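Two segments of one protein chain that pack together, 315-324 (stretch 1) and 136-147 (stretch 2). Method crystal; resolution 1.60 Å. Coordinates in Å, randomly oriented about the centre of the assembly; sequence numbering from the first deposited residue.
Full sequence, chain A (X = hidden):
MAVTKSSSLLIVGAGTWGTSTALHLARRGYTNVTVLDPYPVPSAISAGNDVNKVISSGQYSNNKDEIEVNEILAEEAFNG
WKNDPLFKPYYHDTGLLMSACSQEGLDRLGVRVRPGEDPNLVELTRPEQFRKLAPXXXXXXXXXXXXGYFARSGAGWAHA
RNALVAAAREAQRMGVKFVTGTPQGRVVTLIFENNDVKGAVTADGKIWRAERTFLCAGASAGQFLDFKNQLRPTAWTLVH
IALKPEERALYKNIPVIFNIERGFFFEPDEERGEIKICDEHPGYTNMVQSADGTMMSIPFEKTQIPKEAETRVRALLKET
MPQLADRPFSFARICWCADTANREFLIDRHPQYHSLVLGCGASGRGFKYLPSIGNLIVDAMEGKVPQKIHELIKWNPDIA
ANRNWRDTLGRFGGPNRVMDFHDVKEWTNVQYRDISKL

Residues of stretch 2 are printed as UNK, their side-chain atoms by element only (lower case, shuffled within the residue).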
ATOM      1  N   ALA A 315      13.031 -16.299  10.605  1.00 16.98           N
ATOM      2  CA  ALA A 315      14.443 -16.058  10.266  1.00 17.31           C
ATOM      3  C   ALA A 315      14.843 -14.600  10.513  1.00 16.84           C
ATOM      4  O   ALA A 315      15.914 -14.315  11.061  1.00 17.71           O
ATOM      5  CB  ALA A 315      14.729 -16.464   8.831  1.00 17.93           C
ATOM      6  N   LEU A 316      13.979 -13.679  10.093  1.00 16.40           N
ATOM      7  CA  LEU A 316      14.164 -12.257  10.348  1.00 16.24           C
ATOM      8  C   LEU A 316      14.222 -11.984  11.849  1.00 15.73           C
ATOM      9  O   LEU A 316      15.088 -11.235  12.323  1.00 16.19           O
ATOM     10  CB  LEU A 316      13.011 -11.466   9.717  1.00 16.17           C
ATOM     11  CG  LEU A 316      12.798 -10.007  10.156  1.00 15.79           C
ATOM     12  CD1 LEU A 316      13.975  -9.098   9.802  1.00 17.86           C
ATOM     13  CD2 LEU A 316      11.504  -9.500   9.549  1.00 17.13           C
ATOM     14  N   LEU A 317      13.285 -12.567  12.594  1.00 15.46           N
ATOM     15  CA  LEU A 317      13.238 -12.350  14.042  1.00 15.74           C
ATOM     16  C   LEU A 317      14.506 -12.884  14.711  1.00 16.03           C
ATOM     17  O   LEU A 317      15.018 -12.286  15.643  1.00 15.91           O
ATOM     18  CB  LEU A 317      12.001 -12.993  14.670  1.00 15.95           C
ATOM     19  CG  LEU A 317      10.676 -12.315  14.306  1.00 16.20           C
ATOM     20  CD1 LEU A 317       9.498 -13.171  14.750  1.00 17.21           C
ATOM     21  CD2 LEU A 317      10.613 -10.905  14.922  1.00 17.48           C
ATOM     22  N   LYS A 318      15.014 -14.010  14.219  1.00 16.84           N
ATOM     23  CA  LYS A 318      16.248 -14.558  14.793  1.00 18.20           C
ATOM     24  C   LYS A 318      17.413 -13.570  14.707  1.00 18.04           C
ATOM     25  O   LYS A 318      18.240 -13.506  15.619  1.00 18.49           O
ATOM     26  CB  LYS A 318      16.623 -15.892  14.133  1.00 18.19           C
ATOM     27  CG  LYS A 318      17.780 -16.618  14.814  1.00 22.49           C
ATOM     28  CD  LYS A 318      17.286 -17.668  15.796  1.00 27.23           C
ATOM     29  CE  LYS A 318      16.852 -18.956  15.093  1.00 28.82           C
ATOM     30  NZ  LYS A 318      15.635 -18.777  14.242  1.00 29.47           N
ATOM     31  N   GLU A 319      17.457 -12.791  13.623  1.00 18.01           N
ATOM     32  CA  GLU A 319      18.535 -11.836  13.370  1.00 18.67           C
ATOM     33  C   GLU A 319      18.389 -10.529  14.145  1.00 17.95           C
ATOM     34  O   GLU A 319      19.338  -9.737  14.199  1.00 18.21           O
ATOM     35  CB  GLU A 319      18.608 -11.506  11.875  1.00 18.70           C
ATOM     36  CG  GLU A 319      18.954 -12.701  10.989  1.00 20.59           C
ATOM     37  CD  GLU A 319      19.148 -12.348   9.521  1.00 21.44           C
ATOM     38  OE1 GLU A 319      19.059 -11.158   9.135  1.00 22.55           O
ATOM     39  OE2 GLU A 319      19.389 -13.286   8.736  1.00 25.44           O
ATOM     40  N   THR A 320      17.216 -10.314  14.745  1.00 17.39           N
ATOM     41  CA  THR A 320      16.852  -9.005  15.295  1.00 16.70           C
ATOM     42  C   THR A 320      16.309  -9.090  16.723  1.00 17.11           C
ATOM     43  O   THR A 320      16.855  -8.480  17.645  1.00 17.49           O
ATOM     44  CB  THR A 320      15.791  -8.311  14.403  1.00 16.61           C
ATOM     45  OG1 THR A 320      14.665  -9.179  14.238  1.00 16.00           O
ATOM     46  CG2 THR A 320      16.371  -7.995  13.038  1.00 15.66           C
HETATM   47  N   MSE A 321      15.213  -9.824  16.881  1.00 17.44           N
HETATM   48  CA  MSE A 321      14.574 -10.031  18.177  1.00 19.69           C
HETATM   49  C   MSE A 321      14.434 -11.530  18.439  1.00 18.20           C
HETATM   50  O   MSE A 321      13.331 -12.072  18.435  1.00 17.46           O
HETATM   51  CB  MSE A 321      13.213  -9.342  18.194  1.00 18.87           C
HETATM   52  CG  MSE A 321      13.357  -7.852  18.050  1.00 19.91           C
HETATM   53 SE   MSE A 321      11.690  -6.917  18.219  1.00 30.04          SE
HETATM   54  CE  MSE A 321      10.707  -7.736  16.756  1.00 20.14           C
ATOM     55  N   PRO A 322      15.569 -12.219  18.632  1.00 18.04           N
ATOM     56  CA  PRO A 322      15.522 -13.689  18.705  1.00 18.39           C
ATOM     57  C   PRO A 322      14.677 -14.212  19.871  1.00 18.28           C
ATOM     58  O   PRO A 322      14.161 -15.344  19.801  1.00 18.97           O
ATOM     59  CB  PRO A 322      17.002 -14.089  18.851  1.00 18.19           C
ATOM     60  CG  PRO A 322      17.693 -12.868  19.336  1.00 18.10           C
ATOM     61  CD  PRO A 322      16.940 -11.695  18.762  1.00 18.79           C
ATOM     62  N   GLN A 323      14.509 -13.392  20.910  1.00 18.40           N
ATOM     63  CA  GLN A 323      13.647 -13.747  22.052  1.00 18.47           C
ATOM     64  C   GLN A 323      12.164 -13.937  21.648  1.00 18.38           C
ATOM     65  O   GLN A 323      11.380 -14.584  22.358  1.00 19.11           O
ATOM     66  CB  GLN A 323      13.803 -12.729  23.189  1.00 18.92           C
ATOM     67  CG  GLN A 323      13.131 -11.348  22.966  1.00 17.76           C
ATOM     68  CD  GLN A 323      13.943 -10.380  22.113  1.00 18.94           C
ATOM     69  OE1 GLN A 323      14.985 -10.731  21.560  1.00 18.90           O
ATOM     70  NE2 GLN A 323      13.445  -9.150  21.987  1.00 18.43           N
ATOM     71  N   LEU A 324      11.798 -13.384  20.490  1.00 17.79           N
ATOM     72  CA  LEU A 324      10.430 -13.460  19.986  1.00 18.13           C
ATOM     73  C   LEU A 324      10.255 -14.463  18.852  1.00 18.41           C
ATOM     74  O   LEU A 324       9.137 -14.693  18.395  1.00 17.70           O
ATOM     75  CB  LEU A 324       9.951 -12.069  19.523  1.00 17.43           C
ATOM     76  CG  LEU A 324       9.898 -10.953  20.572  1.00 17.62           C
ATOM     77  CD1 LEU A 324       9.271  -9.681  19.980  1.00 16.94           C
ATOM     78  CD2 LEU A 324       9.105 -11.418  21.804  1.00 17.80           C
ATOM     79  N   UNK A 136      17.936  -1.900  25.961  1.00 22.76           N
ATOM     80  CA  UNK A 136      18.533  -3.208  26.158  1.00 23.24           C
ATOM     81  C   UNK A 136      17.439  -4.241  26.391  1.00 22.58           C
ATOM     82  O   UNK A 136      16.534  -4.024  27.202  1.00 22.57           O
ATOM     83  o   UNK A 136      21.904  -2.545  28.633  1.00 34.41           O
ATOM     84  c   UNK A 136      19.490  -3.166  27.351  1.00 23.86           C
ATOM     85  c   UNK A 136      20.725  -4.021  27.169  1.00 27.83           C
ATOM     86  c   UNK A 136      21.786  -3.725  28.213  1.00 32.67           C
ATOM     87  o   UNK A 136      22.500  -4.672  28.611  1.00 35.34           O
ATOM     88  N   UNK A 137      17.508  -5.344  25.651  1.00 22.16           N
ATOM     89  CA  UNK A 137      16.525  -6.415  25.764  1.00 21.71           C
ATOM     90  C   UNK A 137      15.545  -6.483  24.607  1.00 21.26           C
ATOM     91  O   UNK A 137      14.813  -7.475  24.458  1.00 21.57           O
ATOM     92  N   UNK A 138      15.511  -5.429  23.794  1.00 20.37           N
ATOM     93  CA  UNK A 138      14.614  -5.410  22.632  1.00 19.41           C
ATOM     94  C   UNK A 138      15.306  -5.987  21.394  1.00 18.64           C
ATOM     95  O   UNK A 138      14.899  -7.014  20.877  1.00 18.57           O
ATOM     96  c   UNK A 138      14.058  -3.995  22.318  1.00 19.24           C
ATOM     97  c   UNK A 138      13.202  -3.467  23.468  1.00 19.56           C
ATOM     98  c   UNK A 138      13.247  -4.027  21.027  1.00 19.56           C
ATOM     99  N   UNK A 139      16.360  -5.324  20.930  1.00 18.38           N
ATOM    100  CA  UNK A 139      17.055  -5.780  19.737  1.00 18.40           C
ATOM    101  C   UNK A 139      18.259  -6.627  20.134  1.00 18.95           C
ATOM    102  O   UNK A 139      19.404  -6.155  20.117  1.00 19.65           O
ATOM    103  c   UNK A 139      16.268  -3.773  18.313  1.00 17.77           C
ATOM    104  c   UNK A 139      17.445  -4.600  18.849  1.00 18.46           C
ATOM    105  c   UNK A 139      15.344  -4.584  17.380  1.00 16.10           C
ATOM    106  c   UNK A 139      16.793  -2.526  17.600  1.00 16.34           C
ATOM    107  N   UNK A 140      17.978  -7.886  20.455  1.00 18.63           N
ATOM    108  CA  UNK A 140      18.972  -8.805  21.017  1.00 19.66           C
ATOM    109  C   UNK A 140      19.817  -9.518  19.966  1.00 19.69           C
ATOM    110  O   UNK A 140      20.814 -10.170  20.303  1.00 20.22           O
ATOM    111  c   UNK A 140      17.578  -9.301  23.109  1.00 20.57           C
ATOM    112  n   UNK A 140      16.002 -10.135  24.736  1.00 22.34           N
ATOM    113  c   UNK A 140      18.271  -9.858  21.873  1.00 19.84           C
ATOM    114  c   UNK A 140      17.100 -10.395  24.035  1.00 22.87           C
ATOM    115  o   UNK A 140      17.706 -11.470  24.113  1.00 25.22           O
ATOM    116  N   UNK A 141      19.414  -9.414  18.703  1.00 19.33           N
ATOM    117  CA  UNK A 141      20.020 -10.189  17.624  1.00 19.33           C
ATOM    118  C   UNK A 141      21.383  -9.710  17.160  1.00 19.27           C
ATOM    119  O   UNK A 141      21.877  -8.664  17.601  1.00 19.03           O
ATOM    120  N   UNK A 142      21.982 -10.484  16.259  1.00 19.37           N
ATOM    121  CA  UNK A 142      23.343 -10.217  15.792  1.00 19.94           C
ATOM    122  C   UNK A 142      23.407  -9.445  14.479  1.00 19.36           C
ATOM    123  O   UNK A 142      24.496  -9.098  14.013  1.00 19.31           O
ATOM    124  o   UNK A 142      24.346 -11.436  18.063  1.00 25.59           O
ATOM    125  c   UNK A 142      24.131 -11.525  15.676  1.00 20.58           C
ATOM    126  o   UNK A 142      24.829 -13.328  17.063  1.00 27.10           O
ATOM    127  c   UNK A 142      24.461 -12.133  17.032  1.00 22.92           C
ATOM    128  N   UNK A 143      22.243  -9.185  13.875  1.00 18.72           N
ATOM    129  CA  UNK A 143      22.164  -8.391  12.643  1.00 18.44           C
ATOM    130  C   UNK A 143      23.273  -8.756  11.632  1.00 18.46           C
ATOM    131  O   UNK A 143      24.026  -7.890  11.192  1.00 18.24           O
ATOM    132  c   UNK A 143      21.039  -6.426  13.811  1.00 17.57           C
ATOM    133  c   UNK A 143      19.929  -5.855  13.182  1.00 16.84           C
ATOM    134  c   UNK A 143      18.827  -5.525  15.311  1.00 17.27           C
ATOM    135  c   UNK A 143      22.219  -6.900  12.995  1.00 17.84           C
ATOM    136  c   UNK A 143      19.932  -6.092  15.954  1.00 16.86           C
ATOM    137  c   UNK A 143      21.032  -6.543  15.202  1.00 16.22           C
ATOM    138  c   UNK A 143      18.825  -5.407  13.927  1.00 15.83           C
ATOM    139  N   UNK A 144      23.373 -10.050  11.272  1.00 19.01           N
ATOM    140  CA  UNK A 144      24.544 -10.508  10.515  1.00 19.63           C
ATOM    141  C   UNK A 144      24.627  -9.899   9.118  1.00 19.18           C
ATOM    142  O   UNK A 144      23.722 -10.073   8.296  1.00 20.17           O
ATOM    143  c   UNK A 144      24.356 -12.028  10.439  1.00 19.60           C
ATOM    144  c   UNK A 144      22.404 -11.133  11.517  1.00 19.39           C
ATOM    145  c   UNK A 144      22.898 -12.254  10.635  1.00 20.63           C
ATOM    146  N   UNK A 145      25.708  -9.170   8.872  1.00 19.32           N
ATOM    147  CA  UNK A 145      25.930  -8.515   7.593  1.00 18.66           C
ATOM    148  C   UNK A 145      25.061  -7.292   7.315  1.00 18.06           C
ATOM    149  O   UNK A 145      25.157  -6.714   6.237  1.00 18.57           O
ATOM    150  N   UNK A 146      24.202  -6.902   8.261  1.00 17.08           N
ATOM    151  CA  UNK A 146      23.352  -5.714   8.047  1.00 16.17           C
ATOM    152  C   UNK A 146      24.205  -4.455   7.981  1.00 16.23           C
ATOM    153  O   UNK A 146      25.098  -4.258   8.806  1.00 16.22           O
ATOM    154  c   UNK A 146      19.842  -6.192   9.531  1.00 15.25           C
ATOM    155  c   UNK A 146      19.165  -4.999   9.835  1.00 16.25           C
ATOM    156  c   UNK A 146      22.340  -5.539   9.179  1.00 15.26           C
ATOM    157  n   UNK A 146      19.991  -8.405   9.164  1.00 15.82           N
ATOM    158  c   UNK A 146      21.246  -7.861   9.004  1.00 15.81           C
ATOM    159  c   UNK A 146      21.201  -6.503   9.210  1.00 15.06           C
ATOM    160  c   UNK A 146      17.729  -7.454   9.740  1.00 15.75           C
ATOM    161  c   UNK A 146      17.094  -6.266  10.039  1.00 14.18           C
ATOM    162  c   UNK A 146      17.796  -5.054  10.095  1.00 14.83           C
ATOM    163  c   UNK A 146      19.111  -7.401   9.488  1.00 16.47           C
ATOM    164  N   UNK A 147      23.925  -3.610   6.992  1.00 15.90           N
ATOM    165  CA  UNK A 147      24.530  -2.304   6.884  1.00 16.17           C
ATOM    166  C   UNK A 147      23.421  -1.358   6.484  1.00 15.30           C
ATOM    167  O   UNK A 147      22.604  -1.688   5.619  1.00 14.91           O
ATOM    168  c   UNK A 147      27.390  -0.965   4.608  1.00 26.10           C
ATOM    169  c   UNK A 147      28.025   0.416   4.484  1.00 27.98           C
ATOM    170  c   UNK A 147      25.596  -2.286   5.794  1.00 16.83           C
ATOM    171  n   UNK A 147      27.101   1.412   3.883  1.00 31.76           N
ATOM    172  c   UNK A 147      26.383  -0.991   5.750  1.00 20.91           C
TER
HETATM  173  O   HOH W   1      20.860 -13.053  15.962  1.00 20.25           O
HETATM  174  O   HOH W   2      21.775 -11.892   7.452  1.00 38.50           O

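Position 136 carries three side-chain carbons, the third bearing two oxygens; this carboxylate lies beyond the reach of stretch 1, and the chain length makes it glutamate, E136. Position 137 has no side-chain atoms and is G137. Its phi/psi of 106/-13° would jam a CB against the preceding carbonyl O, so the backbone itself calls for glycine.

At position 138 one carbon carries two more, the beta-branched pattern of valine. V138 points its CA-to-CB bond away from stretch 1, yet its CG1 lies 4.3 Å from SE of the selenomethionine M321. Its carbonyl does more: NE2 of Q323 donates a hydrogen bond to V138 O (2.8 Å, 163°), drawing the glutamine amide onto the loop backbone.

Position 139 has four carbons forked at the second, which identifies leucine. Although CA-to-CB of L139 is directed away overall, the end of the side chain comes nearer, and CD2 sits 3.9 Å from M321 CG. Position 140 shows three carbons ending in one oxygen and one nitrogen, hence glutamine. Q140 turns its amide back on its own stretch, NE2 donating to G137 O at 2.9 Å, while its CB rests 3.9 Å from P322 CD.

Position 141 has no side chain and is G141, here at the closest approach of the two backbones: its CA is 4.1 Å from that of T320. An ideal CB would point toward stretch 1 and fall 2.3 Å from E319 O and 2.5 Å from T320 N, both clashes. The absence of a side chain lets G141 N donate to T320 O at 2.9 Å.

Two carbons, the second with two oxygens, mark position 142 as aspartate. The D142 side chain stays clear of stretch 1, but its backbone N and K318 O are joined by water 1, at 2.8 and 2.7 Å respectively.

Position 143 is one carbon followed by a six-carbon ring: phenylalanine. F143 N donates to E319 O at 3.0 Å, and one face of the ring is covered by E319 O and T320 CA. Three carbons closing onto the backbone N make position 144 proline; P144 CD packs 3.8 Å from E319 CG. Position 145, without side-chain atoms and with a positive phi of 73°, is G145, within the type II turn that starts at F143.

Position 146 ends that turn with one carbon and fused five- and six-membered rings containing one nitrogen, a tryptophan. W146 NE1 donates to E319 OE1 (2.9 Å, 169°) at the ring edge, where L316 CD1 also lies, 4.1 Å from CZ2. Position 147, four carbons in a row ending in nitrogen, is K147, out of reach.

The contact thus rests on carbonyls of E319 and T320 that accept amides from the loop, with side-chain bonds from Q323 to V138 and from W146 to E319. Close approach at G141 brings the backbones together, and apolar groups of L316, T320 and M321 fill the space beside W146, F143, V138 and L139.

Stretch 2 (136-147) EGVLQGDFPGWK
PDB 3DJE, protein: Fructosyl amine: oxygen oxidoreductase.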